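PDB 4UZR: putative uncharacterized protein PH1500 from Pyrococcus horikoshii, which is of unknown function but contributes blades to a 12-bladed beta-propeller built by several subunits, and may bind ATP. Local coordinates for residues D85-I93 with V123-V131. Residues are numbered along the deposited sequence; the frame is centred on the assembly and turned at random.
Sequences DVILDENLI and VLVRNDLVV
I87 and V125 pack side by side where two antiparallel sheets of the beta-propeller stack like neighbouring blades. Strands 85-89 and 123-126, each the first of its sheet, run nearly parallel, 14° and 7.7 Å apart at their axes. Apolar contacts carry the interface. In I87, chi1 of -57° sets CG1 beside the backbone N and CG2 anti to it; CG2 lies 3.7 Å from V125 CG2 as the two side chains pass alongside, pointing opposite ways. The other branch of I87 sends CD1 to V123 CG1, at 4.1 Å. L92 CD1 comes from the return strand of its hairpin and meets V130 CG2 at 4.0 Å, crossing it at a slant; I104, in the same sheet as L92, touches both residues.

Polar groups gather at the hairpin ends. D89 lays its CB against V125 CG1 at 3.7 Å, while its OD2 lies 3.8 Å from the same methyl. An alanine here lacks the carboxylate: V125 CG1 would probably be less covered, and the weak ionic link to R126 between subunits lost. E90 and N127, each second in its turn, lie alongside each other, carboxylate and amide planes only 5° apart. No clear hydrogen bond joins the two segments; within the hairpins, D89 N to L92 O pairs the strands at the type II turn, whose closing bond, L92 N to D89 O, is weak, and a reciprocal R126-L129 pair closes the type II' turn. R126 turns away, its NH1 making a weak, long ion pair with D89 of a neighbouring subunit. Above the second turn, L92 CD1 sits 3.6 Å from N127 O.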
ATOM      1  N   ASP A  85      -4.254 -14.260  27.633  1.00 70.48           N
ATOM      2  CA  ASP A  85      -3.637 -13.875  26.370  1.00 72.01           C
ATOM      3  C   ASP A  85      -4.316 -12.648  25.778  1.00 64.86           C
ATOM      4  O   ASP A  85      -5.483 -12.373  26.056  1.00 65.91           O
ATOM      5  CB  ASP A  85      -3.678 -15.037  25.374  1.00 74.87           C
ATOM      6  CG  ASP A  85      -2.721 -14.844  24.214  1.00 84.88           C
ATOM      7  OD1 ASP A  85      -1.846 -13.958  24.305  1.00 82.10           O
ATOM      8  OD2 ASP A  85      -2.838 -15.586  23.216  1.00105.56           O
ATOM      9  N   VAL A  86      -3.573 -11.910  24.960  1.00 66.42           N
ATOM     10  CA  VAL A  86      -4.085 -10.695  24.343  1.00 56.66           C
ATOM     11  C   VAL A  86      -3.700 -10.647  22.870  1.00 56.57           C
ATOM     12  O   VAL A  86      -2.552 -10.905  22.508  1.00 60.74           O
ATOM     13  CB  VAL A  86      -3.550  -9.432  25.055  1.00 53.72           C
ATOM     14  CG1 VAL A  86      -3.930  -8.175  24.288  1.00 48.80           C
ATOM     15  CG2 VAL A  86      -4.081  -9.360  26.470  1.00 68.60           C
ATOM     16  N   ILE A  87      -4.670 -10.319  22.026  1.00 42.83           N
ATOM     17  CA  ILE A  87      -4.425 -10.173  20.600  1.00 44.92           C
ATOM     18  C   ILE A  87      -4.633  -8.722  20.187  1.00 52.75           C
ATOM     19  O   ILE A  87      -5.672  -8.125  20.474  1.00 64.04           O
ATOM     20  CB  ILE A  87      -5.355 -11.084  19.776  1.00 50.07           C
ATOM     21  CG1 ILE A  87      -5.193 -12.543  20.211  1.00 52.26           C
ATOM     22  CG2 ILE A  87      -5.067 -10.938  18.291  1.00 47.66           C
ATOM     23  CD1 ILE A  87      -6.275 -13.462  19.690  1.00 58.12           C
ATOM     24  N   LEU A  88      -3.636  -8.156  19.517  1.00 56.94           N
ATOM     25  CA  LEU A  88      -3.676  -6.758  19.113  1.00 45.22           C
ATOM     26  C   LEU A  88      -3.699  -6.633  17.593  1.00 57.44           C
ATOM     27  O   LEU A  88      -2.749  -7.022  16.913  1.00 72.62           O
ATOM     28  CB  LEU A  88      -2.482  -6.003  19.702  1.00 52.41           C
ATOM     29  CG  LEU A  88      -2.356  -4.518  19.356  1.00 59.32           C
ATOM     30  CD1 LEU A  88      -3.628  -3.773  19.726  1.00 49.02           C
ATOM     31  CD2 LEU A  88      -1.153  -3.910  20.059  1.00 44.94           C
ATOM     32  N   ASP A  89      -4.793  -6.096  17.065  1.00 59.89           N
ATOM     33  CA  ASP A  89      -4.946  -5.921  15.628  1.00 79.84           C
ATOM     34  C   ASP A  89      -5.174  -4.443  15.311  1.00 97.84           C
ATOM     35  O   ASP A  89      -4.906  -3.575  16.143  1.00108.14           O
ATOM     36  CB  ASP A  89      -6.114  -6.773  15.118  1.00 83.77           C
ATOM     37  CG  ASP A  89      -5.999  -7.114  13.641  1.00 84.42           C
ATOM     38  OD1 ASP A  89      -6.194  -6.211  12.800  1.00 87.99           O
ATOM     39  OD2 ASP A  89      -5.704  -8.286  13.324  1.00 68.52           O
ATOM     40  N   GLU A  90      -5.670  -4.163  14.111  1.00 97.86           N
ATOM     41  CA  GLU A  90      -5.890  -2.792  13.663  1.00 94.00           C
ATOM     42  C   GLU A  90      -7.034  -2.140  14.434  1.00 96.57           C
ATOM     43  O   GLU A  90      -8.206  -2.372  14.133  1.00102.72           O
ATOM     44  CB  GLU A  90      -6.166  -2.767  12.159  1.00107.66           C
ATOM     45  CG  GLU A  90      -4.992  -3.249  11.319  1.00119.84           C
ATOM     46  CD  GLU A  90      -5.406  -3.775   9.958  1.00119.23           C
ATOM     47  OE1 GLU A  90      -6.601  -4.090   9.777  1.00102.98           O
ATOM     48  OE2 GLU A  90      -4.532  -3.880   9.071  1.00127.57           O
ATOM     49  N   ASN A  91      -6.676  -1.340  15.437  1.00 97.83           N
ATOM     50  CA  ASN A  91      -7.644  -0.640  16.283  1.00 96.22           C
ATOM     51  C   ASN A  91      -8.565  -1.591  17.046  1.00 85.89           C
ATOM     52  O   ASN A  91      -9.683  -1.230  17.408  1.00 71.98           O
ATOM     53  CB  ASN A  91      -8.459   0.373  15.473  1.00 95.37           C
ATOM     54  N   LEU A  92      -8.083  -2.806  17.279  1.00 83.81           N
ATOM     55  CA  LEU A  92      -8.810  -3.797  18.059  1.00 64.89           C
ATOM     56  C   LEU A  92      -7.897  -4.440  19.096  1.00 61.07           C
ATOM     57  O   LEU A  92      -6.802  -4.898  18.776  1.00 74.75           O
ATOM     58  CB  LEU A  92      -9.382  -4.888  17.152  1.00 55.57           C
ATOM     59  CG  LEU A  92     -10.832  -4.794  16.674  1.00 64.60           C
ATOM     60  CD1 LEU A  92     -11.356  -6.185  16.349  1.00 60.45           C
ATOM     61  CD2 LEU A  92     -11.717  -4.112  17.705  1.00 66.38           C
ATOM     62  N   ILE A  93      -8.355  -4.472  20.341  1.00 54.05           N
ATOM     63  CA  ILE A  93      -7.634  -5.166  21.397  1.00 49.38           C
ATOM     64  C   ILE A  93      -8.512  -6.298  21.923  1.00 46.96           C
ATOM     65  O   ILE A  93      -9.600  -6.057  22.436  1.00 47.38           O
ATOM     66  CB  ILE A  93      -7.244  -4.206  22.542  1.00 56.66           C
ATOM     67  CG1 ILE A  93      -6.428  -3.032  21.996  1.00 63.05           C
ATOM     68  CG2 ILE A  93      -6.451  -4.938  23.614  1.00 53.74           C
ATOM     69  CD1 ILE A  93      -6.228  -1.907  22.984  1.00 65.85           C
ATOM     70  N   VAL A 123      -9.179 -18.433  19.293  1.00 56.76           N
ATOM     71  CA  VAL A 123      -9.723 -17.113  18.989  1.00 51.22           C
ATOM     72  C   VAL A 123      -8.916 -16.464  17.863  1.00 59.93           C
ATOM     73  O   VAL A 123      -7.706 -16.268  17.984  1.00 70.49           O
ATOM     74  CB  VAL A 123      -9.734 -16.190  20.229  1.00 59.30           C
ATOM     75  CG1 VAL A 123     -10.152 -14.783  19.843  1.00 40.74           C
ATOM     76  CG2 VAL A 123     -10.663 -16.744  21.299  1.00 57.00           C
ATOM     77  N   LEU A 124      -9.595 -16.144  16.767  1.00 57.14           N
ATOM     78  CA  LEU A 124      -8.956 -15.565  15.591  1.00 52.94           C
ATOM     79  C   LEU A 124      -9.382 -14.113  15.401  1.00 53.58           C
ATOM     80  O   LEU A 124     -10.525 -13.754  15.673  1.00 64.69           O
ATOM     81  CB  LEU A 124      -9.319 -16.376  14.346  1.00 46.76           C
ATOM     82  CG  LEU A 124      -8.930 -17.856  14.342  1.00 49.69           C
ATOM     83  CD1 LEU A 124      -9.406 -18.529  13.067  1.00 52.16           C
ATOM     84  CD2 LEU A 124      -7.427 -18.015  14.498  1.00 51.32           C
ATOM     85  N   VAL A 125      -8.455 -13.279  14.945  1.00 60.23           N
ATOM     86  CA  VAL A 125      -8.741 -11.865  14.726  1.00 55.84           C
ATOM     87  C   VAL A 125      -8.196 -11.395  13.382  1.00 47.18           C
ATOM     88  O   VAL A 125      -7.038 -11.641  13.054  1.00 56.28           O
ATOM     89  CB  VAL A 125      -8.137 -10.979  15.844  1.00 56.97           C
ATOM     90  CG1 VAL A 125      -8.481  -9.516  15.611  1.00 50.25           C
ATOM     91  CG2 VAL A 125      -8.624 -11.425  17.213  1.00 49.53           C
ATOM     92  N   ARG A 126      -9.042 -10.721  12.608  1.00 59.32           N
ATOM     93  CA  ARG A 126      -8.641 -10.114  11.340  1.00 61.46           C
ATOM     94  C   ARG A 126      -9.540  -8.938  10.984  1.00 60.63           C
ATOM     95  O   ARG A 126     -10.736  -9.115  10.750  1.00 70.60           O
ATOM     96  CB  ARG A 126      -8.645 -11.136  10.202  1.00 67.40           C
ATOM     97  CG  ARG A 126      -8.370 -10.511   8.839  1.00 69.66           C
ATOM     98  CD  ARG A 126      -8.371 -11.538   7.723  1.00 80.61           C
ATOM     99  NE  ARG A 126      -7.185 -11.431   6.876  1.00 93.51           N
ATOM    100  CZ  ARG A 126      -7.111 -10.652   5.801  1.00 94.93           C
ATOM    101  NH1 ARG A 126      -8.152  -9.913   5.439  1.00 88.47           N
ATOM    102  NH2 ARG A 126      -5.996 -10.612   5.084  1.00100.76           N
ATOM    103  N   ASN A 127      -8.956  -7.744  10.954  1.00 66.43           N
ATOM    104  CA  ASN A 127      -9.684  -6.512  10.650  1.00 82.59           C
ATOM    105  C   ASN A 127     -10.825  -6.227  11.626  1.00 86.16           C
ATOM    106  O   ASN A 127     -10.594  -5.906  12.794  1.00 78.38           O
ATOM    107  CB  ASN A 127     -10.201  -6.516   9.205  1.00 86.26           C
ATOM    108  CG  ASN A 127      -9.084  -6.638   8.183  1.00105.00           C
ATOM    109  OD1 ASN A 127      -7.948  -6.238   8.438  1.00111.95           O
ATOM    110  ND2 ASN A 127      -9.405  -7.193   7.019  1.00113.91           N
ATOM    111  N   ASP A 128     -12.054  -6.339  11.134  1.00 77.49           N
ATOM    112  CA  ASP A 128     -13.238  -6.055  11.934  1.00 81.57           C
ATOM    113  C   ASP A 128     -13.842  -7.325  12.526  1.00 75.49           C
ATOM    114  O   ASP A 128     -14.812  -7.264  13.277  1.00 67.25           O
ATOM    115  CB  ASP A 128     -14.289  -5.338  11.082  1.00 95.68           C
ATOM    116  CG  ASP A 128     -13.887  -3.920  10.727  1.00111.29           C
ATOM    117  OD1 ASP A 128     -12.992  -3.368  11.399  1.00112.94           O
ATOM    118  OD2 ASP A 128     -14.471  -3.356   9.777  1.00116.49           O
ATOM    119  N   LEU A 129     -13.267  -8.473  12.188  1.00 68.36           N
ATOM    120  CA  LEU A 129     -13.861  -9.754  12.555  1.00 52.83           C
ATOM    121  C   LEU A 129     -13.141 -10.442  13.710  1.00 52.65           C
ATOM    122  O   LEU A 129     -11.913 -10.506  13.741  1.00 61.57           O
ATOM    123  CB  LEU A 129     -13.912 -10.690  11.342  1.00 56.55           C
ATOM    124  CG  LEU A 129     -15.153 -10.667  10.439  1.00 79.20           C
ATOM    125  CD1 LEU A 129     -15.689  -9.258  10.226  1.00 83.52           C
ATOM    126  CD2 LEU A 129     -14.854 -11.333   9.101  1.00 85.79           C
ATOM    127  N   VAL A 130     -13.920 -10.944  14.662  1.00 60.41           N
ATOM    128  CA  VAL A 130     -13.393 -11.779  15.733  1.00 57.64           C
ATOM    129  C   VAL A 130     -14.114 -13.122  15.719  1.00 58.39           C
ATOM    130  O   VAL A 130     -15.325 -13.185  15.906  1.00 57.76           O
ATOM    131  CB  VAL A 130     -13.566 -11.118  17.114  1.00 55.91           C
ATOM    132  CG1 VAL A 130     -13.050 -12.035  18.211  1.00 37.85           C
ATOM    133  CG2 VAL A 130     -12.844  -9.782  17.156  1.00 49.02           C
ATOM    134  N   VAL A 131     -13.363 -14.192  15.489  1.00 60.69           N
ATOM    135  CA  VAL A 131     -13.931 -15.530  15.405  1.00 43.62           C
ATOM    136  C   VAL A 131     -13.592 -16.337  16.652  1.00 60.13           C
ATOM    137  O   VAL A 131     -12.431 -16.449  17.033  1.00 54.08           O
ATOM    138  CB  VAL A 131     -13.420 -16.275  14.159  1.00 54.74           C
ATOM    139  CG1 VAL A 131     -13.885 -17.724  14.170  1.00 51.25           C
ATOM    140  CG2 VAL A 131     -13.884 -15.567  12.896  1.00 60.74           C
TER